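Local coordinates for protein glycerol dehydrogenase (Bacillus coagulans, PDB 6CSJ) that probably oxidises glycerol and related polyols with NAD+, and in this double mutant has acquired D-lactate dehydrogenase activity, at residues Phe64-Leu76 / Lys95-Asn107. The protein carries 2 engineered substitutions. Numbering follows the deposited sequence.
Sequences FGGECSKPEIERL and KTLDTAKAVGYYN
Phe64 and Thr99 meet because of their first torsions: the Phe64 ring lies trans to its backbone N (chi1 177°), which carries it over the first turn of helix 94-106, while Thr99 chi1 of -61° turns OG1 toward Phe64 and Cys68 and leaves CG2 between the Phe64 ring and Leu76. OG1 comes within 3.2 Å of Phe64 CE1, and it donates to Lys95 O one turn back (2.7 Å), a carbonyl that also accepts the helical Thr99 N from the opposite face. The hydroxyl is thus satisfied inside its own helix, although its neighbours across the contact are Phe64 ring carbons and the CB and SG of Cys68. Thr96 OG1 approaches the same ring obliquely near CD2 and CE2, and Gly66 N stands 3.4 Å above one ring face, over its centre, so the loop folds back on Phe64.

Farther along, Ile73 is a knob in a hole formed by Thr99, Ala102, Val103 and Tyr106. Its CD1 reaches Ala102 CB at 3.7 Å, whereas CG2 touches Tyr106 CD2 and the side chains cross at about a right angle. Leu76 extends this apolar seam, with CD1 3.6 Å from Thr99 CG2. The axes of segments 70-76 and 95-106 come within 9.5 Å, with a signed crossing angle of -56°.

Polar pairs close both ends. Lys95, bent at its last torsion, donates NZ to the syn lone pair of Glu67 OE2 (3.0 Å), a salt bridge, and makes a cation-pi contact with Tyr131. Lys70 NZ donates to Tyr106 OH at 2.7 Å, near the ring plane, and has a salt bridge to Glu139.

Topologically, the contact joins neighbouring helices on one side of the parallel sheet in the dinucleotide-binding region expected of iron-containing alcohol dehydrogenases. Paired to Lys95 O, the Thr99 hydroxyl can sit against buried Phe64 and Cys68 without a polar partner across the contact, while Glu67 and, from outside, Glu139 probably offset the lysine charges.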
loop_
_atom_site.group_PDB
_atom_site.type_symbol
_atom_site.label_atom_id
_atom_site.label_comp_id
_atom_site.label_asym_id
_atom_site.label_seq_id
_atom_site.Cartn_x
_atom_site.Cartn_y
_atom_site.Cartn_z
ATOM N N PHE A 64 19.543 2.758 -8.212
ATOM C CA PHE A 64 18.996 3.310 -6.962
ATOM C C PHE A 64 19.764 2.721 -5.781
ATOM O O PHE A 64 19.988 1.517 -5.730
ATOM C CB PHE A 64 17.502 2.955 -6.884
ATOM C CG PHE A 64 16.803 3.389 -5.621
ATOM C CD1 PHE A 64 16.827 4.712 -5.205
ATOM C CD2 PHE A 64 16.069 2.466 -4.870
ATOM C CE1 PHE A 64 16.156 5.106 -4.045
ATOM C CE2 PHE A 64 15.403 2.854 -3.713
ATOM C CZ PHE A 64 15.450 4.171 -3.298
ATOM N N GLY A 65 20.160 3.573 -4.834
ATOM C CA GLY A 65 20.907 3.152 -3.646
ATOM C C GLY A 65 20.113 2.348 -2.621
ATOM O O GLY A 65 20.705 1.717 -1.744
ATOM N N GLY A 66 18.782 2.389 -2.703
ATOM C CA GLY A 66 17.908 1.552 -1.868
ATOM C C GLY A 66 17.095 2.312 -0.832
ATOM O O GLY A 66 16.137 1.765 -0.275
ATOM N N GLU A 67 17.471 3.568 -0.568
ATOM C CA GLU A 67 16.773 4.413 0.401
ATOM C C GLU A 67 16.160 5.635 -0.259
ATOM O O GLU A 67 16.830 6.324 -1.022
ATOM C CB GLU A 67 17.729 4.863 1.507
ATOM C CG GLU A 67 17.031 5.524 2.687
ATOM C CD GLU A 67 16.045 4.584 3.360
ATOM O OE1 GLU A 67 16.485 3.770 4.191
ATOM O OE2 GLU A 67 14.840 4.660 3.047
ATOM N N CYS A 68 14.884 5.893 0.042
ATOM C CA CYS A 68 14.203 7.093 -0.432
ATOM C C CYS A 68 14.538 8.205 0.547
ATOM O O CYS A 68 13.802 8.452 1.508
ATOM C CB CYS A 68 12.689 6.891 -0.526
ATOM S SG CYS A 68 11.784 8.334 -1.144
ATOM N N SER A 69 15.672 8.857 0.293
ATOM C CA SER A 69 16.158 9.973 1.100
ATOM C C SER A 69 16.306 11.215 0.242
ATOM O O SER A 69 16.309 11.123 -0.984
ATOM C CB SER A 69 17.499 9.603 1.730
ATOM O OG SER A 69 18.487 9.459 0.723
ATOM N N LYS A 70 16.434 12.372 0.890
ATOM C CA LYS A 70 16.636 13.642 0.178
ATOM C C LYS A 70 17.947 13.697 -0.630
ATOM O O LYS A 70 17.934 14.165 -1.771
ATOM C CB LYS A 70 16.542 14.835 1.138
ATOM C CG LYS A 70 15.157 15.033 1.736
ATOM C CD LYS A 70 14.208 15.657 0.725
ATOM C CE LYS A 70 12.871 15.937 1.373
ATOM N NZ LYS A 70 12.125 17.084 0.782
ATOM N N PRO A 71 19.076 13.217 -0.051
ATOM C CA PRO A 71 20.318 13.151 -0.846
ATOM C C PRO A 71 20.213 12.281 -2.097
ATOM O O PRO A 71 20.640 12.698 -3.179
ATOM C CB PRO A 71 21.336 12.566 0.141
ATOM C CG PRO A 71 20.828 12.998 1.477
ATOM C CD PRO A 71 19.335 12.935 1.373
ATOM N N GLU A 72 19.638 11.090 -1.947
ATOM C CA GLU A 72 19.447 10.175 -3.079
ATOM C C GLU A 72 18.452 10.750 -4.106
ATOM O O GLU A 72 18.667 10.610 -5.308
ATOM C CB GLU A 72 19.043 8.783 -2.576
ATOM C CG GLU A 72 18.840 7.706 -3.646
ATOM C CD GLU A 72 20.099 7.295 -4.410
ATOM O OE1 GLU A 72 21.202 7.775 -4.106
ATOM O OE2 GLU A 72 19.980 6.463 -5.337
ATOM N N ILE A 73 17.397 11.422 -3.648
ATOM C CA ILE A 73 16.468 12.112 -4.557
ATOM C C ILE A 73 17.160 13.242 -5.327
ATOM O O ILE A 73 16.952 13.382 -6.537
ATOM C CB ILE A 73 15.214 12.649 -3.811
ATOM C CG1 ILE A 73 14.336 11.484 -3.339
ATOM C CG2 ILE A 73 14.376 13.588 -4.696
ATOM C CD1 ILE A 73 13.398 11.835 -2.197
ATOM N N GLU A 74 17.974 14.044 -4.632
ATOM C CA GLU A 74 18.715 15.129 -5.282
ATOM C C GLU A 74 19.727 14.595 -6.310
ATOM O O GLU A 74 19.814 15.130 -7.419
ATOM C CB GLU A 74 19.433 16.026 -4.254
ATOM C CG GLU A 74 19.988 17.344 -4.836
ATOM C CD GLU A 74 21.207 17.901 -4.062
ATOM O OE1 GLU A 74 21.122 17.872 -2.824
ATOM O OE2 GLU A 74 22.227 18.334 -4.677
ATOM N N ARG A 75 20.475 13.552 -5.941
ATOM C CA ARG A 75 21.445 12.911 -6.846
ATOM C C ARG A 75 20.776 12.468 -8.154
ATOM O O ARG A 75 21.271 12.760 -9.249
ATOM C CB ARG A 75 22.118 11.721 -6.143
ATOM C CG ARG A 75 23.246 11.044 -6.922
ATOM C CD ARG A 75 23.827 9.856 -6.155
ATOM N NE ARG A 75 22.977 8.651 -6.227
ATOM C CZ ARG A 75 22.889 7.825 -7.279
ATOM N NH1 ARG A 75 23.591 8.044 -8.395
ATOM N NH2 ARG A 75 22.079 6.769 -7.230
ATOM N N LEU A 76 19.635 11.789 -8.029
ATOM C CA LEU A 76 18.892 11.277 -9.189
ATOM C C LEU A 76 18.222 12.380 -10.014
ATOM O O LEU A 76 18.174 12.277 -11.243
ATOM C CB LEU A 76 17.861 10.229 -8.755
ATOM C CG LEU A 76 18.456 8.951 -8.152
ATOM C CD1 LEU A 76 17.405 8.164 -7.402
ATOM C CD2 LEU A 76 19.111 8.083 -9.214
ATOM N N LYS A 95 10.029 2.053 -1.653
ATOM C CA LYS A 95 11.095 3.053 -1.578
ATOM C C LYS A 95 11.536 3.531 -2.971
ATOM O O LYS A 95 11.704 4.736 -3.191
ATOM C CB LYS A 95 12.280 2.533 -0.762
ATOM C CG LYS A 95 12.033 2.477 0.748
ATOM C CD LYS A 95 13.271 1.899 1.448
ATOM C CE LYS A 95 13.010 1.470 2.892
ATOM N NZ LYS A 95 12.750 2.627 3.789
ATOM N N THR A 96 11.687 2.600 -3.911
ATOM C CA THR A 96 12.004 2.958 -5.303
ATOM C C THR A 96 10.891 3.773 -5.961
ATOM O O THR A 96 11.158 4.776 -6.617
ATOM C CB THR A 96 12.272 1.710 -6.173
ATOM O OG1 THR A 96 13.307 0.905 -5.583
ATOM C CG2 THR A 96 12.695 2.108 -7.575
ATOM N N LEU A 97 9.652 3.340 -5.787
ATOM C CA LEU A 97 8.501 4.001 -6.422
ATOM C C LEU A 97 8.345 5.418 -5.897
ATOM O O LEU A 97 8.160 6.348 -6.668
ATOM C CB LEU A 97 7.199 3.206 -6.186
ATOM C CG LEU A 97 7.166 1.746 -6.671
ATOM C CD1 LEU A 97 5.802 1.127 -6.451
ATOM C CD2 LEU A 97 7.578 1.628 -8.134
ATOM N N ASP A 98 8.453 5.575 -4.582
ATOM C CA ASP A 98 8.375 6.901 -3.950
ATOM C C ASP A 98 9.505 7.836 -4.390
ATOM O O ASP A 98 9.281 9.041 -4.586
ATOM C CB ASP A 98 8.338 6.768 -2.412
ATOM C CG ASP A 98 7.005 6.188 -1.891
ATOM O OD1 ASP A 98 6.093 5.889 -2.698
ATOM O OD2 ASP A 98 6.880 6.051 -0.656
ATOM N N THR A 99 10.702 7.282 -4.562
ATOM C CA THR A 99 11.846 8.043 -5.074
ATOM C C THR A 99 11.545 8.582 -6.473
ATOM O O THR A 99 11.783 9.756 -6.750
ATOM C CB THR A 99 13.133 7.181 -5.060
ATOM O OG1 THR A 99 13.426 6.792 -3.718
ATOM C CG2 THR A 99 14.319 7.921 -5.633
ATOM N N ALA A 100 11.000 7.731 -7.335
ATOM C CA ALA A 100 10.600 8.152 -8.678
ATOM C C ALA A 100 9.529 9.255 -8.653
ATOM O O ALA A 100 9.581 10.187 -9.451
ATOM C CB ALA A 100 10.113 6.960 -9.484
ATOM N N LYS A 101 8.564 9.152 -7.751
ATOM C CA LYS A 101 7.505 10.165 -7.647
ATOM C C LYS A 101 8.088 11.515 -7.217
ATOM O O LYS A 101 7.742 12.556 -7.785
ATOM C CB LYS A 101 6.419 9.746 -6.652
ATOM C CG LYS A 101 5.634 8.484 -6.985
ATOM C CD LYS A 101 4.533 8.243 -5.970
ATOM C CE LYS A 101 4.355 6.772 -5.650
ATOM N NZ LYS A 101 3.369 6.556 -4.542
ATOM N N ALA A 102 8.965 11.478 -6.214
ATOM C CA ALA A 102 9.696 12.666 -5.748
ATOM C C ALA A 102 10.518 13.321 -6.872
ATOM O O ALA A 102 10.446 14.542 -7.065
ATOM C CB ALA A 102 10.601 12.312 -4.569
ATOM N N VAL A 103 11.264 12.504 -7.624
ATOM C CA VAL A 103 12.054 13.000 -8.766
ATOM C C VAL A 103 11.164 13.673 -9.812
ATOM O O VAL A 103 11.523 14.723 -10.341
ATOM C CB VAL A 103 12.927 11.887 -9.413
ATOM C CG1 VAL A 103 13.515 12.322 -10.748
ATOM C CG2 VAL A 103 14.059 11.489 -8.475
ATOM N N GLY A 104 10.009 13.084 -10.104
ATOM C CA GLY A 104 9.081 13.679 -11.064
ATOM C C GLY A 104 8.518 14.996 -10.588
ATOM O O GLY A 104 8.331 15.921 -11.380
ATOM N N TYR A 105 8.248 15.074 -9.287
ATOM C CA TYR A 105 7.782 16.308 -8.644
ATOM C C TYR A 105 8.834 17.426 -8.714
ATOM O O TYR A 105 8.541 18.517 -9.215
ATOM C CB TYR A 105 7.381 16.025 -7.186
ATOM C CG TYR A 105 7.081 17.262 -6.373
ATOM C CD1 TYR A 105 6.103 18.176 -6.793
ATOM C CD2 TYR A 105 7.755 17.515 -5.181
ATOM C CE1 TYR A 105 5.836 19.320 -6.061
ATOM C CE2 TYR A 105 7.500 18.661 -4.444
ATOM C CZ TYR A 105 6.545 19.561 -4.888
ATOM O OH TYR A 105 6.280 20.693 -4.161
ATOM N N TYR A 106 10.043 17.142 -8.239
ATOM C CA TYR A 106 11.131 18.147 -8.231
ATOM C C TYR A 106 11.568 18.605 -9.641
ATOM O O TYR A 106 11.700 19.804 -9.868
ATOM C CB TYR A 106 12.343 17.671 -7.391
ATOM C CG TYR A 106 12.058 17.605 -5.891
ATOM C CD1 TYR A 106 11.707 18.745 -5.169
ATOM C CD2 TYR A 106 12.139 16.399 -5.196
ATOM C CE1 TYR A 106 11.436 18.685 -3.802
ATOM C CE2 TYR A 106 11.870 16.327 -3.828
ATOM C CZ TYR A 106 11.513 17.475 -3.143
ATOM O OH TYR A 106 11.249 17.410 -1.796
ATOM N N ASN A 107 11.741 17.673 -10.582
ATOM C CA ASN A 107 12.085 18.016 -11.978
ATOM C C ASN A 107 10.865 18.400 -12.829
ATOM O O ASN A 107 11.035 18.744 -13.998
ATOM C CB ASN A 107 12.844 16.867 -12.671
ATOM C CG ASN A 107 14.240 16.654 -12.125
ATOM O OD1 ASN A 107 14.604 17.189 -11.081
ATOM N ND2 ASN A 107 15.031 15.842 -12.829
#